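Local coordinates for BH1408 protein (Bacillus halodurans, PDB 4E0A), which probably acts as an N-acetyltransferase of the GNAT family, moving an acetyl group onto an amine, at residues 31-36 with 128-133. The protein carries 1 engineered substitution. Sequence-based numbering, arbitrary orientation.
Sequences DIFRSN and DVYDFN
F33 and Y130 meet as a T-shaped (edge-to-face) aromatic pair. The ring centroids are 5.0 Å apart and the planes stand at 76°. F33 supplies the edge: its CZ comes down on one face of Y130, 3.4 Å from Y130 CE1. F33 CE1 sits over the same face, 3.8 Å from Y130 CZ, so the approach is off-centre, toward the hydroxyl end of the tyrosine. Both side chains have CG anti to their own carbonyl carbon (chi1 -63° in F33, -80° in Y130), and with these torsions the two rings point at each other from opposite directions.

Aliphatic packing adds to the pair. I32 CD1 reaches Y130 CE2 at 4.0 Å. I32 CG2 is 4.2 Å from Y130 OH. The same methyl lies over one face of F33, toward the ring's rim. I32 therefore touches both aromatic rings. With an alanine at position Y130, F33 would probably lose the aromatic face under its edge, and I32 CD1 this aromatic neighbour.

No hydrogen bond joins the two segments. Within 128-133, a type I turn runs from Y130 to N133, with N133 N bonded to Y130 O at 2.9 Å. N133 OD1 then caps A136 N at the start of helix 134-142.

The contact ties the loop after helix 11-28 to the end of strand 124-130. H25 of that helix makes edge-to-face pairs with both F33 and F132. M83 of the second subunit packs on I32 and F33, and residues 128-130 pair with an antiparallel strand of that subunit. The contact itself is apolar and aromatic, so it probably rests on burial of nonpolar surface and van der Waals contact, with the F33 edge over the electron-rich Y130 face favouring the steep angle of the rings, at a place where the GNAT sheet continues across the dimer interface.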
ATOM      1  N   ASP A  31       6.123 -15.367  -6.093  1.00 17.47           N
ATOM      2  CA  ASP A  31       5.010 -15.059  -6.978  1.00 17.74           C
ATOM      3  C   ASP A  31       4.988 -13.573  -7.300  1.00 18.13           C
ATOM      4  O   ASP A  31       4.411 -13.148  -8.308  1.00 17.57           O
ATOM      5  CB  ASP A  31       3.675 -15.525  -6.363  1.00 17.77           C
ATOM      6  CG  ASP A  31       3.413 -14.932  -4.993  1.00 22.14           C
ATOM      7  OD1 ASP A  31       4.368 -14.743  -4.204  1.00 20.60           O
ATOM      8  OD2 ASP A  31       2.231 -14.651  -4.693  1.00 27.61           O
ATOM      9  N   ILE A  32       5.640 -12.787  -6.445  1.00 13.40           N
ATOM     10  CA  ILE A  32       5.693 -11.347  -6.610  1.00  9.69           C
ATOM     11  C   ILE A  32       7.092 -10.934  -7.059  1.00 12.67           C
ATOM     12  O   ILE A  32       7.247 -10.130  -7.982  1.00 13.65           O
ATOM     13  CB  ILE A  32       5.298 -10.619  -5.282  1.00 17.74           C
ATOM     14  CG1 ILE A  32       3.825 -10.920  -4.933  1.00 18.44           C
ATOM     15  CG2 ILE A  32       5.525  -9.106  -5.374  1.00 13.86           C
ATOM     16  CD1 ILE A  32       3.289 -10.135  -3.751  1.00 18.53           C
ATOM     17  N   PHE A  33       8.106 -11.498  -6.403  1.00  9.22           N
ATOM     18  CA  PHE A  33       9.490 -11.060  -6.597  1.00 11.47           C
ATOM     19  C   PHE A  33      10.255 -12.011  -7.505  1.00 15.77           C
ATOM     20  O   PHE A  33      10.040 -13.217  -7.493  1.00 13.79           O
ATOM     21  CB  PHE A  33      10.196 -10.903  -5.238  1.00 12.18           C
ATOM     22  CG  PHE A  33       9.573  -9.852  -4.362  1.00 13.38           C
ATOM     23  CD1 PHE A  33       8.610 -10.189  -3.416  1.00 12.71           C
ATOM     24  CD2 PHE A  33       9.929  -8.524  -4.505  1.00 14.98           C
ATOM     25  CE1 PHE A  33       8.026  -9.218  -2.635  1.00 14.17           C
ATOM     26  CE2 PHE A  33       9.349  -7.541  -3.716  1.00 18.21           C
ATOM     27  CZ  PHE A  33       8.394  -7.894  -2.782  1.00 12.61           C
ATOM     28  N   ARG A  34      11.158 -11.450  -8.294  1.00 12.66           N
ATOM     29  CA  ARG A  34      11.883 -12.217  -9.290  1.00 12.02           C
ATOM     30  C   ARG A  34      13.389 -12.087  -9.049  1.00 10.15           C
ATOM     31  O   ARG A  34      13.885 -10.995  -8.760  1.00  7.94           O
ATOM     32  CB  ARG A  34      11.517 -11.689 -10.684  1.00 12.72           C
ATOM     33  CG  ARG A  34      12.073 -12.487 -11.848  1.00 20.60           C
ATOM     34  CD  ARG A  34      11.679 -11.809 -13.159  1.00 24.86           C
ATOM     35  NE  ARG A  34      12.172 -12.528 -14.328  1.00 25.39           N
ATOM     36  CZ  ARG A  34      13.371 -12.337 -14.874  1.00 31.33           C
ATOM     37  NH1 ARG A  34      14.218 -11.450 -14.348  1.00 28.71           N
ATOM     38  NH2 ARG A  34      13.728 -13.040 -15.942  1.00 30.69           N
ATOM     39  N   SER A  35      14.113 -13.197  -9.170  1.00 10.83           N
ATOM     40  CA  SER A  35      15.572 -13.158  -9.092  1.00 18.58           C
ATOM     41  C   SER A  35      16.141 -12.427 -10.290  1.00 14.87           C
ATOM     42  O   SER A  35      15.669 -12.609 -11.413  1.00 12.79           O
ATOM     43  CB  SER A  35      16.158 -14.572  -9.065  1.00 25.43           C
ATOM     44  OG  SER A  35      15.970 -15.178  -7.800  1.00 29.41           O
ATOM     45  N   ASN A  36      17.179 -11.634 -10.060  1.00 14.56           N
ATOM     46  CA  ASN A  36      17.868 -10.956 -11.153  1.00 16.47           C
ATOM     47  C   ASN A  36      19.224 -10.515 -10.680  1.00 11.39           C
ATOM     48  O   ASN A  36      19.438 -10.311  -9.489  1.00 11.31           O
ATOM     49  CB  ASN A  36      17.075  -9.732 -11.656  1.00 18.80           C
ATOM     50  CG  ASN A  36      17.569  -9.223 -13.019  1.00 19.89           C
ATOM     51  OD1 ASN A  36      17.301  -9.836 -14.056  1.00 20.98           O
ATOM     52  ND2 ASN A  36      18.275  -8.100 -13.020  1.00 14.91           N
ATOM     53  N   ASP A 128       6.543   0.555   3.563  1.00  7.91           N
ATOM     54  CA  ASP A 128       5.765  -0.659   3.398  1.00 12.14           C
ATOM     55  C   ASP A 128       6.599  -1.876   3.696  1.00 12.75           C
ATOM     56  O   ASP A 128       7.752  -1.962   3.298  1.00 12.66           O
ATOM     57  CB  ASP A 128       5.183  -0.756   1.995  1.00 12.70           C
ATOM     58  CG  ASP A 128       4.094   0.276   1.751  1.00 20.00           C
ATOM     59  OD1 ASP A 128       4.355   1.259   1.026  1.00 25.17           O
ATOM     60  OD2 ASP A 128       2.984   0.114   2.301  1.00 22.99           O
ATOM     61  N   VAL A 129       6.002  -2.826   4.397  1.00 10.23           N
ATOM     62  CA  VAL A 129       6.708  -4.057   4.710  1.00 13.19           C
ATOM     63  C   VAL A 129       5.824  -5.275   4.398  1.00 13.01           C
ATOM     64  O   VAL A 129       4.607  -5.261   4.626  1.00 10.88           O
ATOM     65  CB  VAL A 129       7.186  -4.053   6.181  1.00 12.42           C
ATOM     66  CG1 VAL A 129       5.988  -3.994   7.130  1.00 12.67           C
ATOM     67  CG2 VAL A 129       8.064  -5.268   6.456  1.00 15.02           C
ATOM     68  N   TYR A 130       6.441  -6.324   3.869  1.00  9.91           N
ATOM     69  CA  TYR A 130       5.704  -7.546   3.547  1.00 10.14           C
ATOM     70  C   TYR A 130       5.383  -8.385   4.774  1.00 13.97           C
ATOM     71  O   TYR A 130       6.175  -8.455   5.715  1.00 13.74           O
ATOM     72  CB  TYR A 130       6.425  -8.356   2.462  1.00  8.84           C
ATOM     73  CG  TYR A 130       6.125  -7.781   1.109  1.00  9.98           C
ATOM     74  CD1 TYR A 130       6.801  -6.661   0.654  1.00 12.27           C
ATOM     75  CD2 TYR A 130       5.099  -8.303   0.323  1.00 10.99           C
ATOM     76  CE1 TYR A 130       6.506  -6.102  -0.558  1.00 16.52           C
ATOM     77  CE2 TYR A 130       4.798  -7.752  -0.902  1.00  9.04           C
ATOM     78  CZ  TYR A 130       5.508  -6.643  -1.336  1.00 14.52           C
ATOM     79  OH  TYR A 130       5.230  -6.066  -2.557  1.00 17.95           O
ATOM     80  N   ASP A 131       4.208  -9.016   4.748  1.00  9.84           N
ATOM     81  CA  ASP A 131       3.645  -9.704   5.915  1.00 13.77           C
ATOM     82  C   ASP A 131       4.557 -10.800   6.470  1.00 14.45           C
ATOM     83  O   ASP A 131       4.605 -11.020   7.676  1.00 12.47           O
ATOM     84  CB  ASP A 131       2.257 -10.274   5.552  1.00 17.76           C
ATOM     85  CG  ASP A 131       1.628 -11.098   6.672  1.00 24.82           C
ATOM     86  OD1 ASP A 131       1.314 -10.527   7.737  1.00 24.96           O
ATOM     87  OD2 ASP A 131       1.419 -12.323   6.477  1.00 23.69           O
ATOM     88  N   PHE A 132       5.296 -11.479   5.595  1.00 13.58           N
ATOM     89  CA  PHE A 132       6.178 -12.563   6.046  1.00  9.35           C
ATOM     90  C   PHE A 132       7.382 -12.062   6.857  1.00 13.56           C
ATOM     91  O   PHE A 132       8.044 -12.848   7.546  1.00 13.12           O
ATOM     92  CB  PHE A 132       6.704 -13.351   4.845  1.00 11.21           C
ATOM     93  CG  PHE A 132       7.761 -12.609   4.042  1.00 14.01           C
ATOM     94  CD1 PHE A 132       7.409 -11.839   2.948  1.00 11.50           C
ATOM     95  CD2 PHE A 132       9.100 -12.683   4.395  1.00 16.48           C
ATOM     96  CE1 PHE A 132       8.372 -11.167   2.219  1.00 12.16           C
ATOM     97  CE2 PHE A 132      10.063 -12.012   3.674  1.00 17.15           C
ATOM     98  CZ  PHE A 132       9.705 -11.260   2.587  1.00 15.36           C
ATOM     99  N   ASN A 133       7.675 -10.770   6.738  1.00 11.52           N
ATOM    100  CA  ASN A 133       8.953 -10.206   7.177  1.00 13.06           C
ATOM    101  C   ASN A 133       8.920  -9.864   8.669  1.00 11.50           C
ATOM    102  O   ASN A 133       8.854  -8.691   9.058  1.00 10.50           O
ATOM    103  CB  ASN A 133       9.284  -8.976   6.322  1.00 12.05           C
ATOM    104  CG  ASN A 133      10.726  -8.531   6.442  1.00  9.76           C
ATOM    105  OD1 ASN A 133      11.473  -9.003   7.298  1.00 10.77           O
ATOM    106  ND2 ASN A 133      11.120  -7.590   5.580  1.00 11.21           N
TER